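Enterocine A immunity protein (Enterococcus faecium, PDB 2BL8) probably protects the bacteriocin-producing cell against the pediocin-like bacteriocin enterocin A, as an immunity protein built of antiparallel helices. Local coordinates at residues Asn4-Val9 and Leu80-Gly84; Asp26-Leu31 and Leu54-Leu58; Glu11-Ile16 and Tyr72-Ile77. All blocks are in the same frame, centred on the assembly; numbering follows the deposited sequence.

How the interactions relate
Interactions 1 and 3 hold the same two elements, helix 5-17 and helix 71-84: interaction 1 lies at the start of the first and the end of the second, interaction 3 later on helix 5-17 and earlier on helix 71-84, and they meet where Ile-8 CG2 packs on the Leu-76 carbonyl oxygen. Interaction 2 joins the other two helices, 25-38 and 48-64, on the opposite side of the chain's centre from interaction 1. Interaction 3 is the buried one and includes an amide-carboxylate hydrogen bond; interactions 1 and 2 are partly buried and meet through apolar groups, with a tyrosine ring in interaction 2. Leu-80 against Leu-54 and Ile-77 against Leu-58 tie interactions 1 and 3 to interaction 2.

Interaction 1 of 3, residues Asn4-Val9 and Leu80-Gly84; sequences NAKQIV and LSEIG
Leu-80 fits against Ala-5, Ile-8 and Val-9 where the first and last helices of the antiparallel four-helix bundle run side by side. The axes of the short segments 5-9 and 80-84 are 9.9 Å apart at 162°, and the backbones come nearest at Ala-5 and Leu-80, whose CA atoms are 6.2 Å apart. The close-packed part lies on the inner side. Leu-80 has CG anti to its own backbone N (chi1 -173°), and this carries the forked end towards helix 5-17: CD1 lies beside the Ala-5 carbonyl oxygen and near Ile-8 CB, while CD2 reaches Val-9 CG2 at 4.1 Å. Ile-8 passes Leu-80 in the opposite sense, its CG2 branch lying 3.8 Å from Leu-80 CB. Ile-51 of helix 48-64 touches both Ala-5 and Leu-80, and Leu-38 of helix 25-38 touches Ala-5 and Val-9, so this side faces the bundle interior.

The solvent side belongs to partly exposed Ile-83, which sets mainly a single methyl against backbone rather than interlocking branches. Its chain extends beyond CG1 and brings CD1 to the very start of helix 5-17, 3.4 Å from Asn-4 N and 3.5 Å from Ala-5 N. The same methyl meets Ile-8 CG1 at 4.0 Å, the two side chains passing at a slant. Exposed Asn-4 directs its CB away from helix 71-84, and its OD1 closes an Asx motif at the start of its own helix: Gln-7 N donates to Asn-4 OD1 at 2.8 Å, tilted 17° from the carbonyl plane.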
loop_
_atom_site.group_PDB
_atom_site.type_symbol
_atom_site.label_atom_id
_atom_site.label_comp_id
_atom_site.label_asym_id
_atom_site.label_seq_id
_atom_site.Cartn_x
_atom_site.Cartn_y
_atom_site.Cartn_z
ATOM N N ASN A 4 -0.336 -7.405 10.358
ATOM C CA ASN A 4 -1.286 -6.353 10.835
ATOM C C ASN A 4 -1.243 -5.133 9.915
ATOM O O ASN A 4 -0.192 -4.512 9.748
ATOM C CB ASN A 4 -0.933 -5.955 12.270
ATOM C CG ASN A 4 -1.802 -4.828 12.797
ATOM O OD1 ASN A 4 -1.687 -3.688 12.357
ATOM N ND2 ASN A 4 -2.680 -5.148 13.743
ATOM N N ALA A 5 -2.389 -4.796 9.326
ATOM C CA ALA A 5 -2.490 -3.664 8.402
ATOM C C ALA A 5 -2.017 -2.335 8.987
ATOM O O ALA A 5 -1.215 -1.631 8.366
ATOM C CB ALA A 5 -3.924 -3.528 7.899
ATOM N N LYS A 6 -2.512 -1.980 10.170
ATOM C CA LYS A 6 -2.101 -0.724 10.795
ATOM C C LYS A 6 -0.586 -0.658 10.927
ATOM O O LYS A 6 0.025 0.387 10.697
ATOM C CB LYS A 6 -2.698 -0.574 12.196
ATOM C CG LYS A 6 -4.201 -0.444 12.270
ATOM C CD LYS A 6 -4.611 -0.288 13.726
ATOM C CE LYS A 6 -6.109 -0.415 13.917
ATOM N NZ LYS A 6 -6.488 -0.323 15.359
ATOM N N GLN A 7 0.016 -1.774 11.314
ATOM C CA GLN A 7 1.456 -1.838 11.500
ATOM C C GLN A 7 2.211 -1.576 10.205
ATOM O O GLN A 7 3.163 -0.797 10.182
ATOM C CB GLN A 7 1.857 -3.204 12.061
ATOM C CG GLN A 7 3.298 -3.278 12.539
ATOM C CD GLN A 7 3.645 -4.636 13.119
ATOM O OE1 GLN A 7 2.861 -5.220 13.869
ATOM N NE2 GLN A 7 4.827 -5.142 12.783
ATOM N N ILE A 8 1.784 -2.227 9.130
ATOM C CA ILE A 8 2.450 -2.042 7.848
ATOM C C ILE A 8 2.303 -0.611 7.337
ATOM O O ILE A 8 3.269 -0.019 6.863
ATOM C CB ILE A 8 1.906 -3.020 6.794
ATOM C CG1 ILE A 8 2.107 -4.465 7.269
ATOM C CG2 ILE A 8 2.611 -2.789 5.468
ATOM C CD1 ILE A 8 3.542 -4.844 7.524
ATOM N N VAL A 9 1.103 -0.051 7.449
ATOM C CA VAL A 9 0.866 1.319 7.003
ATOM C C VAL A 9 1.721 2.277 7.821
ATOM O O VAL A 9 2.345 3.186 7.273
ATOM C CB VAL A 9 -0.619 1.715 7.158
ATOM C CG1 VAL A 9 -0.793 3.208 6.930
ATOM C CG2 VAL A 9 -1.465 0.938 6.165
ATOM N N LEU A 80 1.299 -5.648 2.668
ATOM C CA LEU A 80 0.009 -5.015 2.930
ATOM C C LEU A 80 -1.077 -5.654 2.064
ATOM O O LEU A 80 -2.161 -5.982 2.545
ATOM C CB LEU A 80 0.083 -3.508 2.663
ATOM C CG LEU A 80 -1.167 -2.713 3.061
ATOM C CD1 LEU A 80 -1.436 -2.873 4.550
ATOM C CD2 LEU A 80 -0.974 -1.247 2.708
ATOM N N SER A 81 -0.787 -5.845 0.783
ATOM C CA SER A 81 -1.767 -6.459 -0.091
ATOM C C SER A 81 -2.050 -7.898 0.340
ATOM O O SER A 81 -3.185 -8.369 0.240
ATOM C CB SER A 81 -1.280 -6.450 -1.534
ATOM O OG SER A 81 -2.286 -6.971 -2.376
ATOM N N GLU A 82 -1.021 -8.597 0.812
ATOM C CA GLU A 82 -1.206 -9.981 1.252
ATOM C C GLU A 82 -2.214 -10.036 2.396
ATOM O O GLU A 82 -3.033 -10.959 2.475
ATOM C CB GLU A 82 0.129 -10.586 1.694
ATOM C CG GLU A 82 1.146 -10.691 0.570
ATOM C CD GLU A 82 2.446 -11.339 1.009
ATOM O OE1 GLU A 82 3.032 -10.884 2.013
ATOM O OE2 GLU A 82 2.884 -12.301 0.346
ATOM N N ILE A 83 -2.159 -9.045 3.280
ATOM C CA ILE A 83 -3.097 -8.982 4.397
ATOM C C ILE A 83 -4.505 -8.762 3.862
ATOM O O ILE A 83 -5.462 -9.369 4.341
ATOM C CB ILE A 83 -2.737 -7.830 5.359
ATOM C CG1 ILE A 83 -1.431 -8.161 6.082
ATOM C CG2 ILE A 83 -3.875 -7.596 6.352
ATOM C CD1 ILE A 83 -0.949 -7.065 7.009
ATOM N N GLY A 84 -4.621 -7.892 2.864
ATOM C CA GLY A 84 -5.914 -7.605 2.278
ATOM C C GLY A 84 -6.464 -8.797 1.524
ATOM O O GLY A 84 -7.677 -8.989 1.446
#

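Interaction 2 of 3, residues Asp26-Leu31 and Leu54-Leu58; sequences DILEVL and LVNYL
Val-30 sets a methyl over one face of the Tyr-57 ring, the central contact between helices 25-38 and 48-64 of the antiparallel four-helix bundle. Val-30 CG2 is 4.0 Å from the ring centroid and 29° off its normal, a CH-pi contact displaced towards CE2 and CZ. The other methyl, CG1, turns to Leu-54 CD1 at 3.7 Å, so the two branches of one valine serve two partners a helical turn apart. Ile-27 lies at the edge of the ring, its CA near the ring plane, and CG1 approaches CE2 at 4.1 Å. Flanking these, in the same shell, Ile-27 CG2 meets Leu-58 CD2 at 3.8 Å and Leu-31 CD2 meets Leu-54 CD2 at 3.9 Å, both pairs crossing at about a right angle.

Further in, Ile-16 of helix 5-17 touches Ile-27, while Leu-80 and Ile-77 of helix 71-84 back Leu-54 and Leu-58. The segment axes are 11.2 Å apart and almost exactly antiparallel, at 178°. A chi1 of 170° swings the Tyr-57 ring out, opposite its amide nitrogen, across to helix 25-38 and solvent-exposed Asp-26, where OH rests 3.4 Å from Asp-26 CB.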
loop_
_atom_site.group_PDB
_atom_site.type_symbol
_atom_site.label_atom_id
_atom_site.label_comp_id
_atom_site.label_asym_id
_atom_site.label_seq_id
_atom_site.Cartn_x
_atom_site.Cartn_y
_atom_site.Cartn_z
ATOM N N ASP A 26 1.954 13.788 -0.950
ATOM C CA ASP A 26 0.625 13.256 -1.218
ATOM C C ASP A 26 0.485 11.830 -0.703
ATOM O O ASP A 26 -0.525 11.478 -0.095
ATOM C CB ASP A 26 0.323 13.301 -2.717
ATOM C CG ASP A 26 0.241 14.718 -3.252
ATOM O OD1 ASP A 26 -0.547 15.516 -2.702
ATOM O OD2 ASP A 26 0.961 15.034 -4.223
ATOM N N ILE A 27 1.505 11.016 -0.953
ATOM C CA ILE A 27 1.510 9.625 -0.511
ATOM C C ILE A 27 1.405 9.532 1.011
ATOM O O ILE A 27 0.669 8.699 1.540
ATOM C CB ILE A 27 2.801 8.907 -0.985
ATOM C CG1 ILE A 27 2.738 8.671 -2.494
ATOM C CG2 ILE A 27 2.991 7.597 -0.232
ATOM C CD1 ILE A 27 4.052 8.214 -3.094
ATOM N N LEU A 28 2.134 10.389 1.717
ATOM C CA LEU A 28 2.091 10.375 3.175
ATOM C C LEU A 28 0.703 10.772 3.676
ATOM O O LEU A 28 0.199 10.209 4.648
ATOM C CB LEU A 28 3.147 11.324 3.749
ATOM C CG LEU A 28 4.612 10.940 3.526
ATOM C CD1 LEU A 28 5.511 12.033 4.072
ATOM C CD2 LEU A 28 4.914 9.617 4.221
ATOM N N GLU A 29 0.087 11.740 3.006
ATOM C CA GLU A 29 -1.241 12.203 3.388
ATOM C C GLU A 29 -2.250 11.067 3.255
ATOM O O GLU A 29 -3.102 10.871 4.123
ATOM C CB GLU A 29 -1.660 13.382 2.506
ATOM C CG GLU A 29 -3.018 13.972 2.850
ATOM C CD GLU A 29 -3.319 15.224 2.053
ATOM O OE1 GLU A 29 -2.488 16.156 2.086
ATOM O OE2 GLU A 29 -4.384 15.280 1.398
ATOM N N VAL A 30 -2.146 10.316 2.165
ATOM C CA VAL A 30 -3.048 9.196 1.934
ATOM C C VAL A 30 -2.810 8.097 2.965
ATOM O O VAL A 30 -3.758 7.535 3.513
ATOM C CB VAL A 30 -2.872 8.620 0.514
ATOM C CG1 VAL A 30 -3.647 7.323 0.382
ATOM C CG2 VAL A 30 -3.379 9.626 -0.514
ATOM N N LEU A 31 -1.546 7.786 3.231
ATOM C CA LEU A 31 -1.230 6.762 4.218
ATOM C C LEU A 31 -1.813 7.161 5.570
ATOM O O LEU A 31 -2.362 6.326 6.292
ATOM C CB LEU A 31 0.284 6.577 4.328
ATOM C CG LEU A 31 0.927 5.854 3.142
ATOM C CD1 LEU A 31 2.443 5.922 3.273
ATOM C CD2 LEU A 31 0.447 4.408 3.099
ATOM N N LEU A 54 -5.662 1.586 -1.682
ATOM C CA LEU A 54 -4.401 2.213 -1.314
ATOM C C LEU A 54 -3.269 1.721 -2.202
ATOM O O LEU A 54 -2.471 2.518 -2.697
ATOM C CB LEU A 54 -4.066 1.923 0.152
ATOM C CG LEU A 54 -2.654 2.331 0.587
ATOM C CD1 LEU A 54 -2.445 3.826 0.373
ATOM C CD2 LEU A 54 -2.449 1.966 2.043
ATOM N N VAL A 55 -3.202 0.411 -2.412
ATOM C CA VAL A 55 -2.139 -0.149 -3.245
ATOM C C VAL A 55 -2.271 0.346 -4.686
ATOM O O VAL A 55 -1.274 0.698 -5.322
ATOM C CB VAL A 55 -2.145 -1.688 -3.198
ATOM C CG1 VAL A 55 -1.071 -2.240 -4.125
ATOM C CG2 VAL A 55 -1.882 -2.158 -1.770
ATOM N N ASN A 56 -3.498 0.385 -5.200
ATOM C CA ASN A 56 -3.739 0.889 -6.558
ATOM C C ASN A 56 -3.135 2.293 -6.662
ATOM O O ASN A 56 -2.431 2.624 -7.620
ATOM C CB ASN A 56 -5.237 1.034 -6.838
ATOM C CG ASN A 56 -5.942 -0.279 -7.104
ATOM O OD1 ASN A 56 -7.174 -0.312 -7.155
ATOM N ND2 ASN A 56 -5.186 -1.355 -7.285
ATOM N N TYR A 57 -3.449 3.127 -5.676
ATOM C CA TYR A 57 -2.966 4.502 -5.636
ATOM C C TYR A 57 -1.439 4.597 -5.591
ATOM O O TYR A 57 -0.833 5.392 -6.313
ATOM C CB TYR A 57 -3.553 5.223 -4.417
ATOM C CG TYR A 57 -2.928 6.573 -4.151
ATOM C CD1 TYR A 57 -3.304 7.698 -4.883
ATOM C CD2 TYR A 57 -1.925 6.712 -3.196
ATOM C CE1 TYR A 57 -2.689 8.934 -4.667
ATOM C CE2 TYR A 57 -1.305 7.933 -2.976
ATOM C CZ TYR A 57 -1.689 9.038 -3.713
ATOM O OH TYR A 57 -1.062 10.244 -3.489
ATOM N N LEU A 58 -0.816 3.784 -4.746
ATOM C CA LEU A 58 0.634 3.826 -4.613
ATOM C C LEU A 58 1.350 3.557 -5.934
ATOM O O LEU A 58 2.266 4.293 -6.308
ATOM C CB LEU A 58 1.098 2.831 -3.539
ATOM C CG LEU A 58 0.663 3.199 -2.111
ATOM C CD1 LEU A 58 1.064 2.099 -1.136
ATOM C CD2 LEU A 58 1.299 4.520 -1.702
#

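Interaction 3 of 3, residues Glu11-Ile16 and Tyr72-Ile77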
loop_
_atom_site.group_PDB
_atom_site.type_symbol
_atom_site.label_atom_id
_atom_site.label_comp_id
_atom_site.label_asym_id
_atom_site.label_seq_id
_atom_site.Cartn_x
_atom_site.Cartn_y
_atom_site.Cartn_z
ATOM N N GLU A 11 4.476 1.597 9.416
ATOM C CA GLU A 11 5.877 1.399 9.058
ATOM C C GLU A 11 6.232 2.018 7.708
ATOM O O GLU A 11 7.306 2.599 7.551
ATOM C CB GLU A 11 6.215 -0.094 9.059
ATOM C CG GLU A 11 6.077 -0.744 10.430
ATOM C CD GLU A 11 6.322 -2.242 10.411
ATOM O OE1 GLU A 11 6.030 -2.886 9.380
ATOM O OE2 GLU A 11 6.792 -2.781 11.434
ATOM N N LEU A 12 5.331 1.903 6.740
ATOM C CA LEU A 12 5.579 2.465 5.417
ATOM C C LEU A 12 5.602 3.991 5.521
ATOM O O LEU A 12 6.456 4.652 4.926
ATOM C CB LEU A 12 4.493 2.007 4.434
ATOM C CG LEU A 12 4.641 2.398 2.960
ATOM C CD1 LEU A 12 5.953 1.857 2.405
ATOM C CD2 LEU A 12 3.463 1.842 2.170
ATOM N N TYR A 13 4.676 4.543 6.299
ATOM C CA TYR A 13 4.595 5.988 6.484
ATOM C C TYR A 13 5.890 6.515 7.092
ATOM O O TYR A 13 6.493 7.458 6.580
ATOM C CB TYR A 13 3.432 6.349 7.413
ATOM C CG TYR A 13 3.279 7.842 7.629
ATOM C CD1 TYR A 13 2.320 8.571 6.931
ATOM C CD2 TYR A 13 4.129 8.531 8.495
ATOM C CE1 TYR A 13 2.208 9.953 7.085
ATOM C CE2 TYR A 13 4.029 9.911 8.654
ATOM C CZ TYR A 13 3.066 10.615 7.944
ATOM O OH TYR A 13 2.962 11.981 8.094
ATOM N N ASN A 14 6.305 5.904 8.198
ATOM C CA ASN A 14 7.516 6.321 8.894
ATOM C C ASN A 14 8.771 6.192 8.051
ATOM O O ASN A 14 9.637 7.063 8.088
ATOM C CB ASN A 14 7.678 5.524 10.192
ATOM C CG ASN A 14 6.796 6.049 11.307
ATOM O OD1 ASN A 14 5.864 6.818 11.067
ATOM N ND2 ASN A 14 7.081 5.632 12.534
ATOM N N ASP A 15 8.876 5.112 7.283
ATOM C CA ASP A 15 10.060 4.916 6.454
ATOM C C ASP A 15 10.173 5.998 5.383
ATOM O O ASP A 15 11.259 6.510 5.113
ATOM C CB ASP A 15 10.031 3.543 5.783
ATOM C CG ASP A 15 11.383 3.151 5.228
ATOM O OD1 ASP A 15 12.286 2.860 6.038
ATOM O OD2 ASP A 15 11.551 3.149 3.990
ATOM N N ILE A 16 9.044 6.339 4.774
ATOM C CA ILE A 16 9.015 7.358 3.731
ATOM C C ILE A 16 9.187 8.757 4.316
ATOM O O ILE A 16 9.917 9.588 3.765
ATOM C CB ILE A 16 7.677 7.307 2.943
ATOM C CG1 ILE A 16 7.623 6.037 2.089
ATOM C CG2 ILE A 16 7.538 8.545 2.056
ATOM C CD1 ILE A 16 6.285 5.816 1.396
ATOM N N TYR A 72 12.825 -2.302 0.219
ATOM C CA TYR A 72 12.134 -2.554 1.477
ATOM C C TYR A 72 10.704 -2.010 1.458
ATOM O O TYR A 72 9.775 -2.676 1.915
ATOM C CB TYR A 72 12.927 -1.931 2.630
ATOM C CG TYR A 72 12.220 -1.958 3.966
ATOM C CD1 TYR A 72 11.754 -3.156 4.512
ATOM C CD2 TYR A 72 12.013 -0.781 4.684
ATOM C CE1 TYR A 72 11.094 -3.177 5.739
ATOM C CE2 TYR A 72 11.358 -0.793 5.910
ATOM C CZ TYR A 72 10.902 -1.988 6.430
ATOM O OH TYR A 72 10.248 -1.989 7.639
ATOM N N GLN A 73 10.531 -0.800 0.932
ATOM C CA GLN A 73 9.202 -0.200 0.845
ATOM C C GLN A 73 8.305 -1.047 -0.063
ATOM O O GLN A 73 7.121 -1.227 0.222
ATOM C CB GLN A 73 9.301 1.237 0.323
ATOM C CG GLN A 73 9.946 2.191 1.323
ATOM C CD GLN A 73 10.261 3.553 0.735
ATOM O OE1 GLN A 73 10.198 3.749 -0.477
ATOM N NE2 GLN A 73 10.616 4.500 1.597
ATOM N N GLU A 74 8.877 -1.574 -1.147
ATOM C CA GLU A 74 8.139 -2.421 -2.084
ATOM C C GLU A 74 7.676 -3.678 -1.372
ATOM O O GLU A 74 6.572 -4.178 -1.614
ATOM C CB GLU A 74 9.021 -2.810 -3.273
ATOM C CG GLU A 74 9.291 -1.682 -4.249
ATOM C CD GLU A 74 10.330 -2.045 -5.299
ATOM O OE1 GLU A 74 10.781 -3.211 -5.330
ATOM O OE2 GLU A 74 10.695 -1.156 -6.096
ATOM N N GLU A 75 8.534 -4.188 -0.494
ATOM C CA GLU A 75 8.231 -5.377 0.283
ATOM C C GLU A 75 7.096 -5.101 1.268
ATOM O O GLU A 75 6.224 -5.949 1.470
ATOM C CB GLU A 75 9.501 -5.857 0.992
ATOM C CG GLU A 75 10.474 -6.502 0.005
ATOM C CD GLU A 75 11.923 -6.442 0.435
ATOM O OE1 GLU A 75 12.201 -6.164 1.620
ATOM O OE2 GLU A 75 12.794 -6.686 -0.431
ATOM N N LEU A 76 7.093 -3.917 1.870
ATOM C CA LEU A 76 6.018 -3.563 2.787
ATOM C C LEU A 76 4.702 -3.467 2.011
ATOM O O LEU A 76 3.668 -3.937 2.478
ATOM C CB LEU A 76 6.303 -2.230 3.477
ATOM C CG LEU A 76 7.444 -2.249 4.497
ATOM C CD1 LEU A 76 7.676 -0.837 5.023
ATOM C CD2 LEU A 76 7.104 -3.210 5.629
ATOM N N ILE A 77 4.737 -2.868 0.826
ATOM C CA ILE A 77 3.511 -2.743 0.038
ATOM C C ILE A 77 2.992 -4.134 -0.326
ATOM O O ILE A 77 1.788 -4.380 -0.307
ATOM C CB ILE A 77 3.743 -1.896 -1.236
ATOM C CG1 ILE A 77 4.140 -0.468 -0.837
ATOM C CG2 ILE A 77 2.465 -1.843 -2.066
ATOM C CD1 ILE A 77 4.586 0.403 -2.006
#
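Glu-11 opens the contact on its partly exposed side, with OE1 3.9 Å from Leu-76 CD2 and the two side chains crossing at about a right angle. Its other carboxylate oxygen, OE2, takes a weak hydrogen bond from Gln-7 one turn back. Leu-12 follows as the apolar centre. Its first torsion places CG anti to the backbone N (chi1 -175°), and the fork opens between two partners: CD1 sits 4.0 Å from Gln-73 CB and CD2 3.9 Å from Ile-77 CG1. Leu-76 CD1 closes on the Leu-12 backbone from beside it, 3.9 Å from CA.

Asp-15, one turn on, makes the polar link. Gln-73 NE2 donates to Asp-15 OD2 at 2.9 Å on the anti side of the carboxylate, somewhat out of its plane, with a bent N-H...O angle of 144° and the two planar groups nearly perpendicular. Thr-70 N holds Gln-73 OE1, so the amide is gripped at both ends. Asp-15 OD1 lies at the edge of the Tyr-72 ring, in its plane, 3.8 Å from CE2. Ile-16 ends the run with CG1 over the face of the Gln-73 amide, 3.4 Å from NE2.

The two antiparallel helices, 5-17 and 71-84, pack side by side in this all-helical bundle: Leu-12 reaches Leu-31 of helix 25-38 and Leu-58 of helix 48-64, and Ile-77 rests on Val-55, Leu-58 and Tyr-59 of helix 48-64.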